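Local coordinates for protein type I modular polyketide synthase (Streptomyces albus subsp. albus, PDB 6IYR) that probably loads a malonyl-type extender unit from coenzyme A onto the acyl carrier protein of its module during salinomycin biosynthesis, at residues T423-R426 and A432-L435; G141-L146 and P151-R156; H329-V334 and Y368-L373; V190-L195 and V318-H323. All blocks are in the same frame, centred on the assembly; numbering follows the deposited sequence.

Contact 1 of 4, residues T423-R426 and A432-L435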
loop_
_atom_site.group_PDB
_atom_site.type_symbol
_atom_site.label_atom_id
_atom_site.label_comp_id
_atom_site.label_asym_id
_atom_site.label_seq_id
_atom_site.Cartn_x
_atom_site.Cartn_y
_atom_site.Cartn_z
ATOM N N THR A 423 -3.906 1.305 3.846
ATOM C CA THR A 423 -4.586 0.209 4.488
ATOM C C THR A 423 -4.429 0.265 5.997
ATOM O O THR A 423 -5.373 0.623 6.704
ATOM C CB THR A 423 -4.149 -1.149 3.923
ATOM O OG1 THR A 423 -4.439 -1.178 2.533
ATOM C CG2 THR A 423 -4.915 -2.270 4.528
ATOM N N LEU A 424 -3.252 -0.090 6.495
ATOM C CA LEU A 424 -2.985 -0.018 7.896
ATOM C C LEU A 424 -2.073 1.129 8.209
ATOM O O LEU A 424 -1.508 1.768 7.314
ATOM C CB LEU A 424 -2.388 -1.305 8.348
ATOM C CG LEU A 424 -3.161 -2.584 8.000
ATOM C CD1 LEU A 424 -2.361 -3.753 8.549
ATOM C CD2 LEU A 424 -4.568 -2.660 8.594
ATOM N N ARG A 425 -1.802 1.288 9.493
ATOM C CA ARG A 425 -0.852 2.271 9.965
ATOM C C ARG A 425 -0.021 1.700 11.084
ATOM O O ARG A 425 -0.502 0.857 11.794
ATOM C CB ARG A 425 -1.624 3.412 10.593
ATOM C CG ARG A 425 -1.573 4.634 9.766
ATOM C CD ARG A 425 -2.943 4.871 9.210
ATOM N NE ARG A 425 -3.493 6.028 9.867
ATOM C CZ ARG A 425 -4.200 6.962 9.248
ATOM N NH1 ARG A 425 -4.624 8.018 9.925
ATOM N NH2 ARG A 425 -4.533 6.812 7.976
ATOM N N ARG A 426 1.111 2.334 11.373
ATOM C CA ARG A 426 1.927 1.940 12.493
ATOM C C ARG A 426 1.098 1.935 13.784
ATOM O O ARG A 426 0.331 2.847 14.051
ATOM C CB ARG A 426 3.102 2.883 12.637
ATOM C CG ARG A 426 4.159 2.375 13.608
ATOM C CD ARG A 426 5.531 2.849 13.147
ATOM N NE ARG A 426 5.442 4.252 12.794
ATOM C CZ ARG A 426 5.869 4.795 11.667
ATOM N NH1 ARG A 426 5.720 6.096 11.481
ATOM N NH2 ARG A 426 6.561 4.097 10.798
ATOM N N ALA A 432 -9.909 -2.624 13.094
ATOM C CA ALA A 432 -10.440 -1.285 13.315
ATOM C C ALA A 432 -9.930 -0.380 12.213
ATOM O O ALA A 432 -10.687 0.384 11.613
ATOM C CB ALA A 432 -10.005 -0.744 14.673
ATOM N N ARG A 433 -8.625 -0.432 11.966
ATOM C CA ARG A 433 -8.043 0.491 11.008
ATOM C C ARG A 433 -8.434 0.067 9.592
ATOM O O ARG A 433 -8.756 0.878 8.727
ATOM C CB ARG A 433 -6.531 0.560 11.168
ATOM C CG ARG A 433 -5.809 1.208 9.996
ATOM C CD ARG A 433 -6.324 2.601 9.655
ATOM N NE ARG A 433 -6.190 3.500 10.785
ATOM C CZ ARG A 433 -6.656 4.744 10.808
ATOM N NH1 ARG A 433 -6.535 5.481 11.902
ATOM N NH2 ARG A 433 -7.242 5.250 9.738
ATOM N N PHE A 434 -8.459 -1.220 9.377
ATOM C CA PHE A 434 -8.775 -1.722 8.063
ATOM C C PHE A 434 -10.197 -1.304 7.710
ATOM O O PHE A 434 -10.427 -0.744 6.656
ATOM C CB PHE A 434 -8.592 -3.243 8.026
ATOM C CG PHE A 434 -8.221 -3.788 6.653
ATOM C CD1 PHE A 434 -8.896 -3.374 5.506
ATOM C CD2 PHE A 434 -7.256 -4.765 6.517
ATOM C CE1 PHE A 434 -8.580 -3.895 4.252
ATOM C CE2 PHE A 434 -6.939 -5.286 5.270
ATOM C CZ PHE A 434 -7.592 -4.840 4.138
ATOM N N LEU A 435 -11.144 -1.501 8.627
ATOM C CA LEU A 435 -12.528 -1.098 8.372
ATOM C C LEU A 435 -12.581 0.343 8.054
ATOM O O LEU A 435 -13.353 0.778 7.186
ATOM C CB LEU A 435 -13.424 -1.322 9.603
ATOM C CG LEU A 435 -14.261 -2.582 9.618
ATOM C CD1 LEU A 435 -15.089 -2.625 10.902
ATOM C CD2 LEU A 435 -15.164 -2.641 8.397
#
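Thr423, whose methyl packs on Phe434, has its hydroxyl gripped by two groups: OG1 is hydrogen-bonded to the carbonyl oxygen of Glu396 and to NE1 of Trp206. With OG1 tied down in this way, CG2 is set over the middle of one face of the Phe434 ring, 3.7 Å from the centroid of that ring and 13° off its normal, a clear CH-pi contact. The two side chains run side by side in the same direction. Leu424 adds its CD2 branch, which comes obliquely to the same ring at 4.0 Å from Phe434 CD2. Leu202 of helix 188-208 also packs against both Leu424 and Phe434.

These residues belong to the loop that follows strand 419-421, an outer strand of the four-stranded parallel sheet, and to the helix 431-443 next along the chain, so the contact folds a strand-to-helix connection back on its own helix. Farther out the packing becomes polar. Arg433 bends at chi2 and chi3, first laying CG against the peptide of Thr423, 3.4 Å from Thr423 O, and then turning its guanidinium toward Arg425. The two guanidinium groups stack almost parallel, their planes 10° apart and their centres separated by 3.6 Å. Arg425 CZ lies 3.5 Å from Arg433 NH2. Two like charges this close would probably repel; the salt bridge of Arg433 NH1 with Glu428 probably offsets part of that. Thr423 O, for its part, accepts a hydrogen bond from Ser437 OG, one turn after Arg433.

Contact 2 of 4, residues G141-L146 and P151-R156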
loop_
_atom_site.group_PDB
_atom_site.type_symbol
_atom_site.label_atom_id
_atom_site.label_comp_id
_atom_site.label_asym_id
_atom_site.label_seq_id
_atom_site.Cartn_x
_atom_site.Cartn_y
_atom_site.Cartn_z
ATOM N N GLY A 141 4.825 -5.907 15.106
ATOM C CA GLY A 141 3.409 -6.204 15.289
ATOM C C GLY A 141 2.553 -5.856 14.082
ATOM O O GLY A 141 1.346 -6.035 14.113
ATOM N N MET A 142 3.163 -5.433 12.980
ATOM C CA MET A 142 2.380 -5.089 11.788
ATOM C C MET A 142 1.453 -6.229 11.345
ATOM O O MET A 142 1.857 -7.417 11.263
ATOM C CB MET A 142 3.284 -4.622 10.647
ATOM C CG MET A 142 4.346 -5.656 10.238
ATOM S SD MET A 142 5.267 -5.001 8.842
ATOM C CE MET A 142 6.303 -6.405 8.550
ATOM N N ALA A 143 0.159 -5.903 11.350
ATOM C CA ALA A 143 -0.911 -6.786 10.843
ATOM C C ALA A 143 -1.183 -8.003 11.700
ATOM O O ALA A 143 -1.994 -8.839 11.334
ATOM C CB ALA A 143 -0.630 -7.231 9.406
ATOM N N VAL A 144 -0.504 -8.142 12.820
ATOM C CA VAL A 144 -0.652 -9.387 13.560
ATOM C C VAL A 144 -2.053 -9.416 14.216
ATOM O O VAL A 144 -2.667 -10.459 14.289
ATOM C CB VAL A 144 0.488 -9.578 14.584
ATOM C CG1 VAL A 144 1.048 -8.241 14.995
ATOM C CG2 VAL A 144 0.025 -10.344 15.812
ATOM N N GLU A 145 -2.603 -8.250 14.540
ATOM C CA GLU A 145 -3.980 -8.169 15.061
ATOM C C GLU A 145 -4.968 -8.696 14.033
ATOM O O GLU A 145 -5.959 -9.320 14.380
ATOM C CB GLU A 145 -4.356 -6.732 15.437
ATOM C CG GLU A 145 -3.489 -6.058 16.508
ATOM C CD GLU A 145 -3.673 -4.522 16.571
ATOM O OE1 GLU A 145 -2.748 -3.748 16.078
ATOM O OE2 GLU A 145 -4.740 -4.101 17.144
ATOM N N LEU A 146 -4.656 -8.533 12.751
ATOM C CA LEU A 146 -5.568 -8.968 11.708
ATOM C C LEU A 146 -5.684 -10.466 11.647
ATOM O O LEU A 146 -6.647 -11.004 11.127
ATOM C CB LEU A 146 -5.097 -8.462 10.362
ATOM C CG LEU A 146 -5.822 -7.351 9.649
ATOM C CD1 LEU A 146 -5.293 -7.344 8.226
ATOM C CD2 LEU A 146 -7.346 -7.446 9.681
ATOM N N PRO A 151 -10.160 -14.120 8.556
ATOM C CA PRO A 151 -9.833 -15.425 8.027
ATOM C C PRO A 151 -9.075 -15.337 6.704
ATOM O O PRO A 151 -8.186 -16.127 6.468
ATOM C CB PRO A 151 -11.207 -16.045 7.778
ATOM C CG PRO A 151 -12.086 -15.380 8.771
ATOM C CD PRO A 151 -11.606 -13.974 8.787
ATOM N N VAL A 152 -9.426 -14.378 5.860
ATOM C CA VAL A 152 -8.767 -14.233 4.557
ATOM C C VAL A 152 -7.296 -13.816 4.703
ATOM O O VAL A 152 -6.399 -14.434 4.124
ATOM C CB VAL A 152 -9.496 -13.190 3.703
ATOM C CG1 VAL A 152 -8.721 -12.888 2.428
ATOM C CG2 VAL A 152 -10.888 -13.687 3.383
ATOM N N PHE A 153 -7.037 -12.841 5.570
ATOM C CA PHE A 153 -5.655 -12.508 5.938
ATOM C C PHE A 153 -4.904 -13.674 6.469
ATOM O O PHE A 153 -3.781 -13.944 6.040
ATOM C CB PHE A 153 -5.573 -11.370 6.937
ATOM C CG PHE A 153 -4.198 -10.799 7.050
ATOM C CD1 PHE A 153 -3.637 -10.086 5.979
ATOM C CD2 PHE A 153 -3.391 -11.150 8.096
ATOM C CE1 PHE A 153 -2.338 -9.589 6.061
ATOM C CE2 PHE A 153 -2.093 -10.643 8.204
ATOM C CZ PHE A 153 -1.553 -9.910 7.168
ATOM N N ALA A 154 -5.523 -14.419 7.370
ATOM C CA ALA A 154 -4.773 -15.422 8.077
ATOM C C ALA A 154 -4.407 -16.531 7.117
ATOM O O ALA A 154 -3.373 -17.193 7.265
ATOM C CB ALA A 154 -5.565 -15.979 9.242
ATOM N N SER A 155 -5.260 -16.783 6.146
ATOM C CA SER A 155 -5.010 -17.954 5.344
ATOM C C SER A 155 -4.079 -17.610 4.165
ATOM O O SER A 155 -3.229 -18.405 3.792
ATOM C CB SER A 155 -6.323 -18.582 4.899
ATOM O OG SER A 155 -6.478 -18.457 3.516
ATOM N N ARG A 156 -4.197 -16.404 3.638
ATOM C CA ARG A 156 -3.241 -15.930 2.628
ATOM C C ARG A 156 -1.833 -15.762 3.191
ATOM O O ARG A 156 -0.855 -16.179 2.575
ATOM C CB ARG A 156 -3.727 -14.616 2.049
ATOM C CG ARG A 156 -2.981 -14.179 0.789
ATOM C CD ARG A 156 -2.910 -15.314 -0.217
ATOM N NE ARG A 156 -2.612 -14.793 -1.536
ATOM C CZ ARG A 156 -2.235 -15.548 -2.563
ATOM N NH1 ARG A 156 -1.992 -14.999 -3.737
ATOM N NH2 ARG A 156 -2.091 -16.840 -2.418
#
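Phe153 reaches across to Leu146 and Ala143 because its CG lies opposite the backbone nitrogen (chi1 -165°), while its second torsion turns one face of the ring toward Leu146. Leu146 meets it with a chi1 of -108°, away from the staggered positions, which brings CD1 over that face. Leu146 CD1 stands 4.0 Å from the centroid of the Phe153 ring, 20° off its normal and displaced toward the rim, closest to Phe153 CG at 3.8 Å. The two side chains cross at about a right angle, and Leu146 CB comes alongside, 3.9 Å from Phe153 CD2.

At the far end of the ring the partner is Ala143. Its backbone takes the left-handed helical conformation and its CB points at the helix, 3.6 Å from Phe153 CZ. The carbonyl oxygen of the same residue is equally near, with Ala143 O 3.6 Å from Phe153 CE2, so the tip of the ring touches both a methyl and a peptide group. The loop after strand 129-132 is thereby packed on the first turn of helix 151-164, with the short helix 146-149 in between. Ser150 OG, hydrogen-bonded to Phe153 N, helps fix the start of that turn. Ser201 and Leu202 of helix 188-208 also pack against Phe153.

No hydrogen bond links the two segments. All three touching residues are buried and meet mainly through carbon, apart from the carbonyl oxygen of Ala143, so the contact probably rests on dispersion and exclusion of water, with one ring fitted against a leucine methyl and an alanine methyl.

Contact 3 of 4, residues H329-V334 and Y368-L373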
loop_
_atom_site.group_PDB
_atom_site.type_symbol
_atom_site.label_atom_id
_atom_site.label_comp_id
_atom_site.label_asym_id
_atom_site.label_seq_id
_atom_site.Cartn_x
_atom_site.Cartn_y
_atom_site.Cartn_z
ATOM N N HIS A 329 27.431 -5.272 -8.542
ATOM C CA HIS A 329 28.196 -6.248 -7.780
ATOM C C HIS A 329 27.411 -7.545 -7.487
ATOM O O HIS A 329 28.000 -8.584 -7.273
ATOM C CB HIS A 329 28.651 -5.548 -6.494
ATOM C CG HIS A 329 29.179 -6.456 -5.435
ATOM N ND1 HIS A 329 30.427 -7.045 -5.521
ATOM C CD2 HIS A 329 28.770 -6.638 -4.155
ATOM C CE1 HIS A 329 30.689 -7.685 -4.392
ATOM N NE2 HIS A 329 29.699 -7.446 -3.544
ATOM N N ILE A 330 26.086 -7.507 -7.455
ATOM C CA ILE A 330 25.347 -8.746 -7.203
ATOM C C ILE A 330 24.541 -9.212 -8.430
ATOM O O ILE A 330 23.682 -10.112 -8.353
ATOM C CB ILE A 330 24.392 -8.604 -5.999
ATOM C CG1 ILE A 330 23.452 -7.388 -6.224
ATOM C CG2 ILE A 330 25.206 -8.470 -4.734
ATOM C CD1 ILE A 330 22.259 -7.309 -5.274
ATOM N N ARG A 331 24.799 -8.598 -9.563
ATOM C CA ARG A 331 24.053 -8.961 -10.765
ATOM C C ARG A 331 24.103 -10.451 -11.062
ATOM O O ARG A 331 23.066 -11.079 -11.339
ATOM C CB ARG A 331 24.580 -8.184 -11.944
ATOM C CG ARG A 331 23.896 -8.534 -13.245
ATOM C CD ARG A 331 24.701 -8.002 -14.415
ATOM N NE ARG A 331 23.790 -7.510 -15.439
ATOM C CZ ARG A 331 23.381 -8.187 -16.511
ATOM N NH1 ARG A 331 22.465 -7.643 -17.314
ATOM N NH2 ARG A 331 23.894 -9.377 -16.809
ATOM N N ALA A 332 25.301 -11.018 -11.123
ATOM C CA ALA A 332 25.400 -12.417 -11.565
ATOM C C ALA A 332 24.686 -13.326 -10.566
ATOM O O ALA A 332 24.017 -14.271 -10.941
ATOM C CB ALA A 332 26.846 -12.836 -11.739
ATOM N N GLU A 333 24.832 -13.028 -9.281
ATOM C CA GLU A 333 24.158 -13.786 -8.261
ATOM C C GLU A 333 22.640 -13.719 -8.438
ATOM O O GLU A 333 21.958 -14.741 -8.355
ATOM C CB GLU A 333 24.586 -13.301 -6.851
ATOM C CG GLU A 333 23.923 -14.105 -5.745
ATOM C CD GLU A 333 24.188 -13.579 -4.335
ATOM O OE1 GLU A 333 23.458 -13.995 -3.404
ATOM O OE2 GLU A 333 25.067 -12.718 -4.161
ATOM N N VAL A 334 22.099 -12.534 -8.683
ATOM C CA VAL A 334 20.641 -12.384 -8.816
ATOM C C VAL A 334 20.134 -13.149 -10.039
ATOM O O VAL A 334 19.213 -13.993 -9.954
ATOM C CB VAL A 334 20.216 -10.890 -8.920
ATOM C CG1 VAL A 334 18.754 -10.762 -9.337
ATOM C CG2 VAL A 334 20.434 -10.203 -7.585
ATOM N N TYR A 368 14.450 -9.195 -15.676
ATOM C CA TYR A 368 13.535 -8.161 -15.194
ATOM C C TYR A 368 13.819 -7.814 -13.726
ATOM O O TYR A 368 13.832 -6.655 -13.364
ATOM C CB TYR A 368 12.064 -8.574 -15.334
ATOM C CG TYR A 368 11.124 -7.466 -14.971
ATOM C CD1 TYR A 368 10.742 -6.535 -15.912
ATOM C CD2 TYR A 368 10.689 -7.292 -13.662
ATOM C CE1 TYR A 368 9.897 -5.498 -15.577
ATOM C CE2 TYR A 368 9.894 -6.215 -13.299
ATOM C CZ TYR A 368 9.505 -5.315 -14.254
ATOM O OH TYR A 368 8.680 -4.247 -13.925
ATOM N N TRP A 369 13.914 -8.819 -12.880
ATOM C CA TRP A 369 14.047 -8.581 -11.450
ATOM C C TRP A 369 15.391 -7.931 -11.160
ATOM O O TRP A 369 15.454 -7.012 -10.346
ATOM C CB TRP A 369 13.796 -9.854 -10.613
ATOM C CG TRP A 369 12.380 -10.292 -10.724
ATOM C CD1 TRP A 369 11.924 -11.403 -11.352
ATOM C CD2 TRP A 369 11.211 -9.484 -10.445
ATOM N NE1 TRP A 369 10.564 -11.352 -11.482
ATOM C CE2 TRP A 369 10.099 -10.185 -10.930
ATOM C CE3 TRP A 369 11.008 -8.259 -9.796
ATOM C CZ2 TRP A 369 8.794 -9.722 -10.770
ATOM C CZ3 TRP A 369 9.718 -7.748 -9.708
ATOM C CH2 TRP A 369 8.618 -8.516 -10.136
ATOM N N TYR A 370 16.442 -8.303 -11.902
ATOM C CA TYR A 370 17.663 -7.513 -11.849
ATOM C C TYR A 370 17.484 -6.070 -12.282
ATOM O O TYR A 370 18.019 -5.147 -11.640
ATOM C CB TYR A 370 18.829 -8.132 -12.625
ATOM C CG TYR A 370 20.060 -7.261 -12.574
ATOM C CD1 TYR A 370 20.767 -7.136 -11.413
ATOM C CD2 TYR A 370 20.413 -6.447 -13.641
ATOM C CE1 TYR A 370 21.869 -6.302 -11.329
ATOM C CE2 TYR A 370 21.500 -5.583 -13.559
ATOM C CZ TYR A 370 22.215 -5.511 -12.374
ATOM O OH TYR A 370 23.306 -4.686 -12.268
ATOM N N ARG A 371 16.828 -5.854 -13.412
ATOM C CA ARG A 371 16.596 -4.495 -13.848
ATOM C C ARG A 371 15.872 -3.662 -12.839
ATOM O O ARG A 371 16.044 -2.440 -12.815
ATOM C CB ARG A 371 15.804 -4.433 -15.144
ATOM C CG ARG A 371 16.664 -4.409 -16.395
ATOM C CD ARG A 371 15.818 -4.152 -17.637
ATOM N NE ARG A 371 16.472 -4.698 -18.821
ATOM C CZ ARG A 371 16.257 -5.912 -19.325
ATOM N NH1 ARG A 371 16.942 -6.306 -20.398
ATOM N NH2 ARG A 371 15.345 -6.721 -18.783
ATOM N N ASN A 372 14.858 -4.270 -12.242
ATOM C CA ASN A 372 14.055 -3.607 -11.211
ATOM C C ASN A 372 14.975 -3.059 -10.122
ATOM O O ASN A 372 14.884 -1.894 -9.773
ATOM C CB ASN A 372 13.103 -4.615 -10.594
ATOM C CG ASN A 372 12.353 -4.062 -9.400
ATOM O OD1 ASN A 372 12.864 -4.079 -8.273
ATOM N ND2 ASN A 372 11.097 -3.661 -9.622
ATOM N N LEU A 373 15.892 -3.901 -9.650
ATOM C CA LEU A 373 16.851 -3.518 -8.592
ATOM C C LEU A 373 17.863 -2.473 -9.049
ATOM O O LEU A 373 18.227 -1.569 -8.296
ATOM C CB LEU A 373 17.564 -4.763 -8.069
ATOM C CG LEU A 373 18.440 -4.603 -6.825
ATOM C CD1 LEU A 373 17.627 -4.116 -5.627
ATOM C CD2 LEU A 373 19.040 -5.972 -6.546
#
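Val334 and Tyr370 mark the closest approach of the two backbones, with their CA atoms 6.5 Å apart. Segment 329-334 runs into the start of helix 331-337, with Ile330 at the N-cap position and its carbonyl oxygen accepting from Val334 N. Segment 368-373 lies within helix 366-374 and shows the regular bonds of a helix. From this second helix the CB of Tyr370 points toward the first, a trans chi1 (178°) carries the ring out across the gap, and the ring is met over one face by the aliphatic part of Arg331.

Arg331 CG sits 3.6 Å from the centroid of the Tyr370 ring and 13° off its normal, making a CH-pi contact, while Arg331 CB presses near the rim, 3.4 Å from Tyr370 CE1. The arginine chain crosses the ring at about a right angle and bends at chi3. Its NE thereby comes 3.5 Å from Tyr370 CE2, but the guanidinium plane stands 73° from the ring, so this is no flat stack. A long, weak ion pair joins Arg331 NH1 to Glu367. Elsewhere the contact is aliphatic: Ile330 CD1 meets Leu373 CD2 at 3.7 Å, the two side chains crossing nearly perpendicularly, and Val334 CG1 rests 4.2 Å from Tyr370 CB.

Helix 366-374 also presents Asn372, whose ND2 is hydrogen-bonded to Ser220 O and to Glu223. Ser220 lies in a GxSxG sequence that fits the nucleophile elbow of acyltransferases, so helix 366-374 probably lines the active site, and helix 331-337 packs on it.

Contact 4 of 4, residues V190-L195 and V318-H323. With PO4 (phosphate ion), chain B.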
loop_
_atom_site.group_PDB
_atom_site.type_symbol
_atom_site.label_atom_id
_atom_site.label_comp_id
_atom_site.label_asym_id
_atom_site.label_seq_id
_atom_site.Cartn_x
_atom_site.Cartn_y
_atom_site.Cartn_z
ATOM N N VAL A 190 15.426 -10.418 6.052
ATOM C CA VAL A 190 14.247 -10.663 6.910
ATOM C C VAL A 190 13.143 -9.685 6.534
ATOM O O VAL A 190 11.999 -10.082 6.257
ATOM C CB VAL A 190 14.626 -10.507 8.377
ATOM C CG1 VAL A 190 13.404 -10.645 9.291
ATOM C CG2 VAL A 190 15.626 -11.586 8.740
ATOM N N VAL A 191 13.479 -8.401 6.483
ATOM C CA VAL A 191 12.443 -7.405 6.373
ATOM C C VAL A 191 11.748 -7.480 5.029
ATOM O O VAL A 191 10.549 -7.264 4.967
ATOM C CB VAL A 191 12.900 -5.981 6.726
ATOM C CG1 VAL A 191 13.862 -5.354 5.716
ATOM C CG2 VAL A 191 11.702 -5.076 6.863
ATOM N N GLN A 192 12.493 -7.706 3.945
ATOM C CA GLN A 192 11.898 -7.603 2.618
ATOM C C GLN A 192 10.826 -8.689 2.358
ATOM O O GLN A 192 9.722 -8.390 1.908
ATOM C CB GLN A 192 12.968 -7.564 1.493
ATOM C CG GLN A 192 13.776 -6.277 1.550
ATOM C CD GLN A 192 14.618 -5.949 0.316
ATOM O OE1 GLN A 192 15.327 -4.950 0.292
ATOM N NE2 GLN A 192 14.542 -6.766 -0.693
ATOM N N PRO A 193 11.122 -9.944 2.690
ATOM C CA PRO A 193 10.127 -10.986 2.463
ATOM C C PRO A 193 8.922 -10.899 3.423
ATOM O O PRO A 193 7.823 -11.329 3.062
ATOM C CB PRO A 193 10.889 -12.268 2.723
ATOM C CG PRO A 193 12.327 -11.899 2.576
ATOM C CD PRO A 193 12.438 -10.486 3.009
ATOM N N ALA A 194 9.160 -10.443 4.653
ATOM C CA ALA A 194 8.081 -10.231 5.626
ATOM C C ALA A 194 7.106 -9.178 5.077
ATOM O O ALA A 194 5.867 -9.353 5.047
ATOM C CB ALA A 194 8.702 -9.783 6.936
ATOM N N LEU A 195 7.666 -8.107 4.539
ATOM C CA LEU A 195 6.830 -7.073 3.950
ATOM C C LEU A 195 6.107 -7.587 2.706
ATOM O O LEU A 195 4.981 -7.242 2.460
ATOM C CB LEU A 195 7.621 -5.832 3.589
ATOM C CG LEU A 195 7.918 -4.859 4.746
ATOM C CD1 LEU A 195 8.844 -3.720 4.272
ATOM C CD2 LEU A 195 6.599 -4.307 5.274
ATOM N N VAL A 318 17.862 3.494 5.621
ATOM C CA VAL A 318 18.242 2.238 4.976
ATOM C C VAL A 318 19.735 2.319 4.883
ATOM O O VAL A 318 20.292 3.418 4.860
ATOM C CB VAL A 318 17.712 2.103 3.535
ATOM C CG1 VAL A 318 16.223 1.845 3.518
ATOM C CG2 VAL A 318 18.044 3.344 2.717
ATOM N N ASP A 319 20.412 1.187 4.771
ATOM C CA ASP A 319 21.856 1.268 4.689
ATOM C C ASP A 319 22.371 0.603 3.434
ATOM O O ASP A 319 23.509 0.137 3.417
ATOM C CB ASP A 319 22.503 0.641 5.927
ATOM C CG ASP A 319 22.118 -0.811 6.088
ATOM O OD1 ASP A 319 21.588 -1.387 5.100
ATOM O OD2 ASP A 319 22.465 -1.404 7.128
ATOM N N TYR A 320 21.565 0.594 2.374
ATOM C CA TYR A 320 22.054 0.120 1.083
ATOM C C TYR A 320 21.584 1.068 0.035
ATOM O O TYR A 320 20.644 1.830 0.252
ATOM C CB TYR A 320 21.581 -1.293 0.765
ATOM C CG TYR A 320 20.091 -1.457 0.768
ATOM C CD1 TYR A 320 19.403 -1.720 1.953
ATOM C CD2 TYR A 320 19.340 -1.287 -0.396
ATOM C CE1 TYR A 320 18.008 -1.708 1.999
ATOM C CE2 TYR A 320 17.946 -1.426 -0.382
ATOM C CZ TYR A 320 17.286 -1.631 0.825
ATOM O OH TYR A 320 15.909 -1.666 0.878
ATOM N N ALA A 321 22.365 1.127 -1.031
ATOM C CA ALA A 321 22.102 1.952 -2.189
ATOM C C ALA A 321 21.691 1.057 -3.380
ATOM O O ALA A 321 22.491 0.760 -4.281
ATOM C CB ALA A 321 23.340 2.753 -2.541
ATOM N N SER A 322 20.417 0.716 -3.442
ATOM C CA SER A 322 19.862 0.079 -4.657
ATOM C C SER A 322 19.463 1.121 -5.707
ATOM O O SER A 322 19.566 2.340 -5.498
ATOM C CB SER A 322 18.661 -0.775 -4.280
ATOM O OG SER A 322 17.700 0.052 -3.679
ATOM N N HIS A 323 19.183 0.630 -6.899
ATOM C CA HIS A 323 18.736 1.460 -7.994
ATOM C C HIS A 323 19.877 2.344 -8.481
ATOM O O HIS A 323 19.651 3.431 -8.993
ATOM C CB HIS A 323 17.491 2.263 -7.595
ATOM C CG HIS A 323 16.369 1.391 -7.127
ATOM N ND1 HIS A 323 15.689 0.541 -7.975
ATOM C CD2 HIS A 323 15.953 1.082 -5.881
ATOM C CE1 HIS A 323 14.953 -0.293 -7.265
ATOM N NE2 HIS A 323 15.060 0.042 -5.995
HETATM P P PO4 B . 14.328 -1.756 -2.311
HETATM O O1 PO4 B . 13.898 -1.118 -1.005
HETATM O O2 PO4 B . 15.500 -2.753 -2.320
HETATM O O3 PO4 B . 13.072 -2.489 -2.753
HETATM O O4 PO4 B . 14.777 -0.609 -3.176
#
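Tyr320 and Gln192 touch only at their ends, burying just 52 Å² between the segments, and a phosphate ion lies beside them. The two side chains come from opposite directions: Gln192 extends from helix 188-208, while Tyr320 leaves the loop after strand 313-316 with CG between its backbone nitrogen and carbonyl carbon (chi1 57°). The amide and ring planes are 59° apart.

The loop brings three groups to the phosphate. Tyr320 OH lies 2.8 Å from phosphate O1, which sits at the edge of the phenol ring and in its plane. A second oxygen, O4, is approached by both Ser322 and His323: Ser322 OG donates to it at 3.0 Å. His323 NE2, 2.9 Å from phosphate O4, is within hydrogen-bonding range of Ser220 OG as well, so the two compete for it. The bent geometry toward phosphate O4, 138° at the hydrogen, fits such sharing, although O4 stays in the imidazole plane. Gln221 N and Arg245 NH1 also bind the anion. The other ring nitrogen, ND1, is held by the carbonyl oxygen of Asn375, which helps fix the ring's rotation.

Ser220 and His323 match the serine-histidine pair of polyketide synthase acyltransferases, and Tyr-Ala-Ser-His at 320-323 is the sequence commonly found in methylmalonyl-selective members. The phosphate probably came from the crystallisation liquor. Its gathering of an arginine, a backbone N-H, the Ser322 hydroxyl and the histidine, with Tyr320 OH close by, suggests a pocket suited to an anion, consistent with the carboxylate of the extender unit binding near Arg245.

Overall arrangement
Along the chain the contacts follow in the order 2, 4, 3, 1, all within the acyltransferase domain. Contacts 1 and 2 have centres about 12 Å apart and merge where Phe434 meets Leu146 and Leu424 meets Ala143. Contacts 3 and 4, about 14 Å apart between centres, join where Leu373 packs on Ser322. Helix 188-208 carries segment 190-195 of contact 4, while its Leu202 touches both contact 1 and contact 2. Met142 and Leu195 also bring contacts 2 and 4 together. Contact 1 lies about 34 Å from contact 3, centre to centre: contacts 1 and 2 form a packing region beside the parallel sheet, contacts 3 and 4 lie at the probable active site, and helix 188-208 spans both.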